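Local coordinates for fibronectin-binding protein (Streptococcus pyogenes, PDB 5A0L) that binds fibronectin as a bacterial surface adhesin and, through the internal thioester of its N-terminal domain, mediates covalent binding to the host, at residues Pro18-Ser24 against Asn34-Leu39; Glu44-Tyr48 against Leu203-Val209; Val7-Pro13 against Tyr61-Phe67. The contacts are given in a common frame with arbitrary orientation. Residue numbers count along the deposited sequence, not the author numbering.

How the interactions relate
All three contacts reach one antiparallel sheet that closes into a barrel. Interaction 1 pairs strands 19-23 and 35-39. Interaction 2 lies about 9 Å away between centres and pairs strand 45-49, the next neighbour of 35-39, with 203-205. K36 NZ to Q46 OE1 (2.8 Å) and Y22 OH to E44 OE1 (2.7 Å) join the two. In interaction 3, about 8 Å from interaction 1 between centres, an irregular N-terminal segment packs against the run into strand 66-72. P8 O receives N38 ND2 at 2.8 Å, and G21 N meets N66 O at 2.9 Å. Interactions 2 and 3 are about 17 Å apart between centres and barely touch. A zinc ion lies about 5 Å from the D23 side chain in interaction 1.

Interaction 1: residues Pro18-Ser24 against Asn34-Leu39; sequences PWYGYDS and NLKVNL
Strands 19-23 and 35-39 run antiparallel, their axes 4.6 Å apart at closest and at 159°. G21 faces V37 (CA-CA 4.4 Å) and D23 faces L35 as non-hydrogen-bonded pairs. Y20-N38 and Y22-K36 are the hydrogen-bonded pairs. Y20 N gives to N38 O (2.8 Å) and N38 N to Y20 O (2.9 Å). Y22 N gives to K36 O (3.0 Å) and K36 N to Y22 O (2.9 Å). Where the connection 25-33 leaves, N34 O accepts both S24 N (2.8 Å) and S24 OG (2.7 Å). D23, with chi1 t, takes N34 N on OD1 at 2.9 Å; Y25 N also donates to this oxygen. Other polar ends find partners elsewhere: Y20 OH at Y61 N, Y22 OH at E44, K36 NZ at Q46, N34 OD1 at Q46 NE2, N38 ND2 at P8 O. W19 (chi1 m) swings its ring across to L39, whose CB sits 3.6 Å from the six-membered ring centroid, a CH-pi contact. The whole is a beta hairpin with a long connection, forming two adjacent strands of the barrel.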
# COMPACT_ATOMS: atom_id res chain seq x y z
N PRO A 18 12.99 9.29 -11.80
CA PRO A 18 14.29 8.96 -11.21
C PRO A 18 14.25 7.99 -10.01
O PRO A 18 15.32 7.53 -9.59
CB PRO A 18 14.81 10.33 -10.77
CG PRO A 18 13.55 11.04 -10.33
CD PRO A 18 12.52 10.61 -11.36
N TRP A 19 13.07 7.73 -9.45
CA TRP A 19 12.96 6.87 -8.26
C TRP A 19 12.99 5.42 -8.66
O TRP A 19 12.30 5.01 -9.60
CB TRP A 19 11.64 7.19 -7.51
CG TRP A 19 11.67 8.51 -6.82
CD1 TRP A 19 11.46 9.74 -7.38
CD2 TRP A 19 11.96 8.77 -5.43
NE1 TRP A 19 11.61 10.74 -6.44
CE2 TRP A 19 11.91 10.16 -5.24
CE3 TRP A 19 12.23 7.94 -4.32
CZ2 TRP A 19 12.15 10.74 -3.99
CZ3 TRP A 19 12.43 8.53 -3.11
CH2 TRP A 19 12.44 9.90 -2.96
N TYR A 20 13.77 4.62 -7.93
CA TYR A 20 13.79 3.17 -8.09
C TYR A 20 12.73 2.56 -7.15
O TYR A 20 12.74 2.86 -5.96
CB TYR A 20 15.18 2.66 -7.75
CG TYR A 20 15.43 1.17 -7.87
CD1 TYR A 20 14.89 0.39 -8.86
CD2 TYR A 20 16.23 0.54 -6.93
CE1 TYR A 20 15.13 -0.96 -8.94
CE2 TYR A 20 16.49 -0.81 -6.98
CZ TYR A 20 15.94 -1.59 -7.96
OH TYR A 20 16.18 -2.94 -8.03
N GLY A 21 11.84 1.74 -7.70
CA GLY A 21 10.86 1.01 -6.96
C GLY A 21 11.12 -0.46 -7.06
O GLY A 21 11.35 -0.96 -8.18
N TYR A 22 11.02 -1.18 -5.96
CA TYR A 22 11.48 -2.55 -5.92
C TYR A 22 10.78 -3.34 -4.83
O TYR A 22 10.30 -2.78 -3.83
CB TYR A 22 13.02 -2.64 -5.67
CG TYR A 22 13.53 -1.73 -4.58
CD1 TYR A 22 13.80 -0.40 -4.82
CD2 TYR A 22 13.77 -2.22 -3.27
CE1 TYR A 22 14.30 0.45 -3.84
CE2 TYR A 22 14.29 -1.37 -2.30
CZ TYR A 22 14.56 -0.05 -2.59
OH TYR A 22 15.06 0.84 -1.65
N ASP A 23 10.70 -4.66 -5.02
CA ASP A 23 10.16 -5.56 -4.01
C ASP A 23 11.32 -6.08 -3.17
O ASP A 23 12.16 -6.81 -3.69
CB ASP A 23 9.41 -6.70 -4.66
CG ASP A 23 8.70 -7.60 -3.67
OD1 ASP A 23 8.75 -7.37 -2.44
OD2 ASP A 23 8.07 -8.57 -4.15
N SER A 24 11.36 -5.70 -1.89
CA SER A 24 12.43 -6.07 -0.98
C SER A 24 12.19 -7.41 -0.31
O SER A 24 13.07 -7.89 0.44
CB SER A 24 12.61 -4.96 0.07
OG SER A 24 11.55 -4.93 1.01
N ASN A 34 7.03 -6.62 -0.23
CA ASN A 34 7.43 -5.55 0.66
C ASN A 34 8.07 -4.47 -0.19
O ASN A 34 9.28 -4.45 -0.42
CB ASN A 34 8.34 -6.07 1.77
CG ASN A 34 8.61 -5.02 2.81
OD1 ASN A 34 8.31 -3.85 2.62
ND2 ASN A 34 9.13 -5.44 3.93
N LEU A 35 7.21 -3.63 -0.74
CA LEU A 35 7.65 -2.66 -1.73
C LEU A 35 8.29 -1.44 -1.11
O LEU A 35 7.81 -0.92 -0.08
CB LEU A 35 6.49 -2.20 -2.63
CG LEU A 35 5.72 -3.35 -3.30
CD1 LEU A 35 4.64 -2.77 -4.21
CD2 LEU A 35 6.65 -4.29 -4.07
N LYS A 36 9.35 -0.96 -1.75
CA LYS A 36 10.09 0.23 -1.36
C LYS A 36 10.38 1.11 -2.54
O LYS A 36 10.43 0.62 -3.68
CB LYS A 36 11.45 -0.13 -0.70
CG LYS A 36 11.41 -1.20 0.37
CD LYS A 36 10.76 -0.78 1.68
CE LYS A 36 11.00 -1.86 2.74
NZ LYS A 36 10.29 -1.63 3.98
N VAL A 37 10.62 2.38 -2.28
CA VAL A 37 11.18 3.29 -3.26
C VAL A 37 12.39 4.01 -2.66
O VAL A 37 12.43 4.32 -1.46
CB VAL A 37 10.16 4.35 -3.76
CG1 VAL A 37 9.02 3.67 -4.51
CG2 VAL A 37 9.61 5.21 -2.64
N ASN A 38 13.36 4.33 -3.52
CA ASN A 38 14.46 5.20 -3.12
C ASN A 38 14.99 6.00 -4.29
O ASN A 38 14.57 5.76 -5.45
CB ASN A 38 15.56 4.47 -2.28
CG ASN A 38 16.63 3.82 -3.11
OD1 ASN A 38 16.40 3.38 -4.25
ND2 ASN A 38 17.82 3.66 -2.50
N LEU A 39 15.88 6.94 -4.04
CA LEU A 39 16.32 7.88 -5.03
C LEU A 39 17.85 7.89 -5.01
O LEU A 39 18.48 8.40 -4.10
CB LEU A 39 15.79 9.29 -4.74
CG LEU A 39 16.18 10.37 -5.73
CD1 LEU A 39 15.59 10.09 -7.09
CD2 LEU A 39 15.72 11.73 -5.23

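Interaction 2: residues Glu44-Tyr48 against Leu203-Val209; sequences EYQAY and LLSAEYV
Y45 turns one ring face to V209. V209 CG1 lies 3.8 Å from the ring centroid and 12° off the normal, a CH-pi contact, and V209 CG2 comes to 3.7 Å from Y45 CD2. Chi1 of Y45 is m and that of V209 is t. Beyond this the backbones pair. Strands 45-48 and 203-205 run antiparallel but strongly twisted, with short axes 4.5 Å apart at closest and at 134°. Y48 and L204 form the hydrogen-bonded pair: Y48 N to L204 O is 2.8 Å and L204 N to Y48 O is 2.9 Å. A47 and S205 form the non-hydrogen-bonded pair, CA-CA 4.3 Å. A206 N then reaches Q46 O at 3.0 Å. After S205 the chain leaves the strand and turns at A206. S205, chi1 p, gives its OG to E207 O at 2.7 Å, which ties the turn back. One water donates to E207 OE2 (2.6 Å) and accepts from Q46 N (2.9 Å), so it bridges where the strands have parted. Y48, chi1 m, brings CE2 to 3.8 Å from A206 CB, while its OH bonds to Y107 O. The two strands are neighbours in the closed antiparallel barrel. Strand 35-39 pairs with 45-49 and strand 191-195 with 203-205. Helix 120-135 packs on the face that carries Y48 and L204.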
# COMPACT_ATOMS: atom_id res chain seq x y z
N GLU A 44 15.35 4.62 1.99
CA GLU A 44 14.20 4.04 1.31
C GLU A 44 12.93 4.28 2.09
O GLU A 44 12.96 4.47 3.32
CB GLU A 44 14.41 2.55 1.01
CG GLU A 44 14.27 1.64 2.20
CD GLU A 44 14.61 0.17 1.95
OE1 GLU A 44 15.08 -0.21 0.85
OE2 GLU A 44 14.49 -0.62 2.92
N TYR A 45 11.82 4.23 1.36
CA TYR A 45 10.51 4.48 1.88
C TYR A 45 9.58 3.33 1.58
O TYR A 45 9.61 2.79 0.46
CB TYR A 45 9.95 5.75 1.28
CG TYR A 45 10.70 6.99 1.64
CD1 TYR A 45 11.83 7.38 0.94
CD2 TYR A 45 10.28 7.78 2.70
CE1 TYR A 45 12.54 8.53 1.30
CE2 TYR A 45 10.96 8.94 3.06
CZ TYR A 45 12.09 9.31 2.37
OH TYR A 45 12.76 10.46 2.73
N GLN A 46 8.70 3.00 2.51
CA GLN A 46 7.71 1.95 2.31
C GLN A 46 6.65 2.39 1.27
O GLN A 46 6.17 3.55 1.31
CB GLN A 46 6.98 1.68 3.62
CG GLN A 46 6.00 0.52 3.61
CD GLN A 46 6.72 -0.79 3.49
OE1 GLN A 46 7.58 -1.08 4.32
NE2 GLN A 46 6.38 -1.59 2.50
N ALA A 47 6.24 1.45 0.42
CA ALA A 47 5.21 1.68 -0.57
C ALA A 47 4.25 0.51 -0.65
O ALA A 47 4.51 -0.58 -0.12
CB ALA A 47 5.81 1.99 -1.92
N TYR A 48 3.13 0.77 -1.36
CA TYR A 48 2.09 -0.18 -1.65
C TYR A 48 1.74 -0.15 -3.14
O TYR A 48 1.90 0.89 -3.80
CB TYR A 48 0.81 0.16 -0.86
CG TYR A 48 0.98 -0.12 0.62
CD1 TYR A 48 0.87 -1.41 1.07
CD2 TYR A 48 1.26 0.85 1.54
CE1 TYR A 48 1.03 -1.73 2.41
CE2 TYR A 48 1.43 0.56 2.90
CZ TYR A 48 1.32 -0.75 3.31
OH TYR A 48 1.47 -1.11 4.64
N LEU A 203 2.55 3.24 -7.57
CA LEU A 203 2.69 2.95 -6.13
C LEU A 203 2.15 4.09 -5.29
O LEU A 203 2.13 5.23 -5.72
CB LEU A 203 4.17 2.67 -5.75
CG LEU A 203 4.90 1.64 -6.63
CD1 LEU A 203 6.36 1.52 -6.23
CD2 LEU A 203 4.21 0.28 -6.63
N LEU A 204 1.78 3.76 -4.06
CA LEU A 204 1.34 4.71 -3.06
C LEU A 204 2.31 4.60 -1.87
O LEU A 204 2.50 3.50 -1.36
CB LEU A 204 -0.09 4.38 -2.63
CG LEU A 204 -0.66 5.20 -1.48
CD1 LEU A 204 -0.86 6.65 -1.84
CD2 LEU A 204 -1.97 4.61 -1.00
N SER A 205 2.82 5.75 -1.41
CA SER A 205 3.70 5.70 -0.23
C SER A 205 2.92 5.48 1.05
O SER A 205 1.73 5.75 1.15
CB SER A 205 4.51 6.98 -0.15
OG SER A 205 3.72 8.11 0.09
N ALA A 206 3.65 5.00 2.06
CA ALA A 206 3.09 4.73 3.39
C ALA A 206 3.38 5.87 4.37
O ALA A 206 3.00 5.78 5.54
CB ALA A 206 3.63 3.42 3.94
N GLU A 207 4.02 6.93 3.89
CA GLU A 207 4.31 8.16 4.61
C GLU A 207 4.69 9.21 3.57
O GLU A 207 4.90 8.88 2.38
CB GLU A 207 5.44 8.00 5.62
CG GLU A 207 6.81 7.72 5.04
CD GLU A 207 7.94 7.75 6.06
OE1 GLU A 207 7.97 8.61 6.96
OE2 GLU A 207 8.81 6.93 5.89
N TYR A 208 4.82 10.46 3.96
CA TYR A 208 5.27 11.49 3.06
C TYR A 208 6.69 11.18 2.60
O TYR A 208 7.58 10.88 3.40
CB TYR A 208 5.29 12.83 3.80
CG TYR A 208 5.87 13.99 3.01
CD1 TYR A 208 5.37 14.29 1.77
CD2 TYR A 208 6.89 14.78 3.51
CE1 TYR A 208 5.91 15.33 1.02
CE2 TYR A 208 7.42 15.83 2.79
CZ TYR A 208 6.91 16.12 1.54
OH TYR A 208 7.43 17.17 0.82
N VAL A 209 6.91 11.27 1.29
CA VAL A 209 8.22 11.09 0.68
C VAL A 209 8.62 12.44 0.11
O VAL A 209 8.05 12.88 -0.93
CB VAL A 209 8.22 10.00 -0.42
CG1 VAL A 209 9.64 9.85 -0.95
CG2 VAL A 209 7.71 8.70 0.14
O HOH W 1 8.86 4.45 5.01

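Interaction 3: residues Val7-Pro13 against Tyr61-Phe67; sequences VPNFKSP and YSTTNNF
This is an apolar and aromatic packing contact near the surface, where the N-terminal segment 7-13 lies against residues 61-67, a turn and the beginning of strand 66-72. Segment 7-13 is irregular but extended, with phi/psi in the beta and polyproline regions up to S12. Nearest CA pairs are P8-Y61 (7.5 Å), F10-N65 (8.4 Å) and S12-F67 (6.3 Å), so side chains fill the gap. F67, chi1 m, takes S12 over one ring face: S12 CA is 3.6 Å from the F67 centroid and 8° off its normal, a CH-pi contact. S12 CB comes to 3.5 Å from F67 CD1. F10 CB touches F67 CZ at 3.9 Å, near the plane of that ring. P13 CD lies 3.9 Å from F67 CE2. F10, also m, meets the Y61 ring obliquely, with centroids 5.9 Å apart and planes at 51°. F10 CE1 to Y61 CD1 is 3.7 Å. Y61 puts its ring beside P8: P8 CB to Y61 CE1 is 3.8 Å and P8 CA to Y61 OH is 3.4 Å. N65 ND2 bonds to S62 O at 3.0 Å within the turn, and N65 OD1 lies 3.5 Å from F10 CE2. F10 also meets the ring of Y20 on strand 19-23. The two segments share no hydrogen bond, so their contact rests mainly on van der Waals packing of rings and prolines and one CH-pi contact.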
# COMPACT_ATOMS: atom_id res chain seq x y z
N VAL A 7 20.87 -0.22 1.08
CA VAL A 7 19.90 0.20 0.05
C VAL A 7 20.54 0.13 -1.34
O VAL A 7 21.74 0.31 -1.50
CB VAL A 7 19.27 1.59 0.31
CG1 VAL A 7 18.45 1.59 1.58
CG2 VAL A 7 20.30 2.70 0.30
N PRO A 8 19.71 -0.09 -2.36
CA PRO A 8 20.22 -0.09 -3.72
C PRO A 8 20.52 1.32 -4.22
O PRO A 8 20.02 2.32 -3.70
CB PRO A 8 19.05 -0.70 -4.50
CG PRO A 8 17.83 -0.32 -3.70
CD PRO A 8 18.29 -0.44 -2.27
N ASN A 9 21.34 1.42 -5.24
CA ASN A 9 21.63 2.69 -5.90
C ASN A 9 21.59 2.49 -7.42
O ASN A 9 22.57 2.06 -8.04
CB ASN A 9 22.97 3.27 -5.45
CG ASN A 9 23.22 4.66 -6.01
OD1 ASN A 9 22.44 5.19 -6.80
ND2 ASN A 9 24.31 5.27 -5.59
N PHE A 10 20.45 2.81 -8.01
CA PHE A 10 20.20 2.65 -9.44
C PHE A 10 19.85 4.01 -10.02
O PHE A 10 19.04 4.73 -9.46
CB PHE A 10 19.06 1.64 -9.70
CG PHE A 10 19.48 0.19 -9.52
CD1 PHE A 10 19.65 -0.33 -8.27
CD2 PHE A 10 19.70 -0.62 -10.60
CE1 PHE A 10 20.05 -1.64 -8.09
CE2 PHE A 10 20.09 -1.94 -10.43
CZ PHE A 10 20.28 -2.44 -9.17
N LYS A 11 20.42 4.34 -11.16
CA LYS A 11 20.08 5.58 -11.87
C LYS A 11 19.17 5.27 -13.06
O LYS A 11 19.46 4.40 -13.89
CB LYS A 11 21.34 6.30 -12.37
CG LYS A 11 21.01 7.63 -13.06
CD LYS A 11 22.12 8.67 -12.93
CE LYS A 11 23.40 8.23 -13.62
NZ LYS A 11 23.27 8.29 -15.10
N SER A 12 18.03 5.96 -13.10
CA SER A 12 17.09 5.77 -14.18
C SER A 12 17.67 6.25 -15.52
O SER A 12 18.33 7.28 -15.57
CB SER A 12 15.83 6.59 -13.89
OG SER A 12 14.88 6.43 -14.94
N PRO A 13 17.33 5.57 -16.62
CA PRO A 13 17.68 6.17 -17.92
C PRO A 13 16.90 7.44 -18.27
O PRO A 13 17.31 8.15 -19.17
CB PRO A 13 17.33 5.08 -18.94
CG PRO A 13 16.38 4.19 -18.25
CD PRO A 13 16.68 4.27 -16.77
N TYR A 61 17.48 -5.57 -7.34
CA TYR A 61 18.71 -6.04 -8.00
C TYR A 61 18.42 -6.98 -9.19
O TYR A 61 19.35 -7.56 -9.75
CB TYR A 61 19.78 -6.64 -7.04
CG TYR A 61 20.11 -5.74 -5.88
CD1 TYR A 61 20.88 -4.59 -6.05
CD2 TYR A 61 19.64 -6.04 -4.62
CE1 TYR A 61 21.18 -3.76 -4.97
CE2 TYR A 61 19.93 -5.21 -3.54
CZ TYR A 61 20.70 -4.08 -3.72
OH TYR A 61 21.00 -3.24 -2.65
N SER A 62 17.17 -7.07 -9.60
CA SER A 62 16.78 -7.80 -10.81
C SER A 62 17.47 -7.21 -12.03
O SER A 62 18.00 -6.09 -12.00
CB SER A 62 15.24 -7.78 -11.05
OG SER A 62 14.51 -8.53 -10.08
N THR A 63 17.47 -7.98 -13.12
CA THR A 63 17.99 -7.49 -14.40
C THR A 63 17.07 -6.50 -15.11
O THR A 63 17.50 -5.84 -16.05
CB THR A 63 18.26 -8.62 -15.39
OG1 THR A 63 17.08 -9.42 -15.56
CG2 THR A 63 19.39 -9.50 -14.86
N THR A 64 15.82 -6.45 -14.66
CA THR A 64 14.80 -5.52 -15.07
C THR A 64 14.51 -4.64 -13.85
O THR A 64 14.21 -5.17 -12.78
CB THR A 64 13.49 -6.30 -15.40
OG1 THR A 64 13.71 -7.27 -16.45
CG2 THR A 64 12.38 -5.42 -15.70
N ASN A 65 14.61 -3.33 -14.03
CA ASN A 65 14.39 -2.37 -12.94
C ASN A 65 13.25 -1.40 -13.24
O ASN A 65 13.10 -0.93 -14.36
CB ASN A 65 15.65 -1.58 -12.66
CG ASN A 65 16.86 -2.49 -12.40
OD1 ASN A 65 17.85 -2.41 -13.11
ND2 ASN A 65 16.71 -3.45 -11.51
N ASN A 66 12.48 -1.11 -12.21
CA ASN A 66 11.31 -0.27 -12.28
C ASN A 66 11.63 1.13 -11.76
O ASN A 66 12.04 1.29 -10.61
CB ASN A 66 10.18 -0.90 -11.50
CG ASN A 66 9.81 -2.26 -11.98
OD1 ASN A 66 10.14 -3.29 -11.38
ND2 ASN A 66 9.14 -2.29 -13.11
N PHE A 67 11.38 2.14 -12.61
CA PHE A 67 11.58 3.52 -12.26
C PHE A 67 10.25 4.29 -12.25
O PHE A 67 9.31 3.90 -12.95
CB PHE A 67 12.63 4.17 -13.18
CG PHE A 67 14.00 3.58 -12.98
CD1 PHE A 67 14.76 3.90 -11.85
CD2 PHE A 67 14.50 2.64 -13.87
CE1 PHE A 67 16.02 3.31 -11.66
CE2 PHE A 67 15.75 2.07 -13.67
CZ PHE A 67 16.50 2.41 -12.56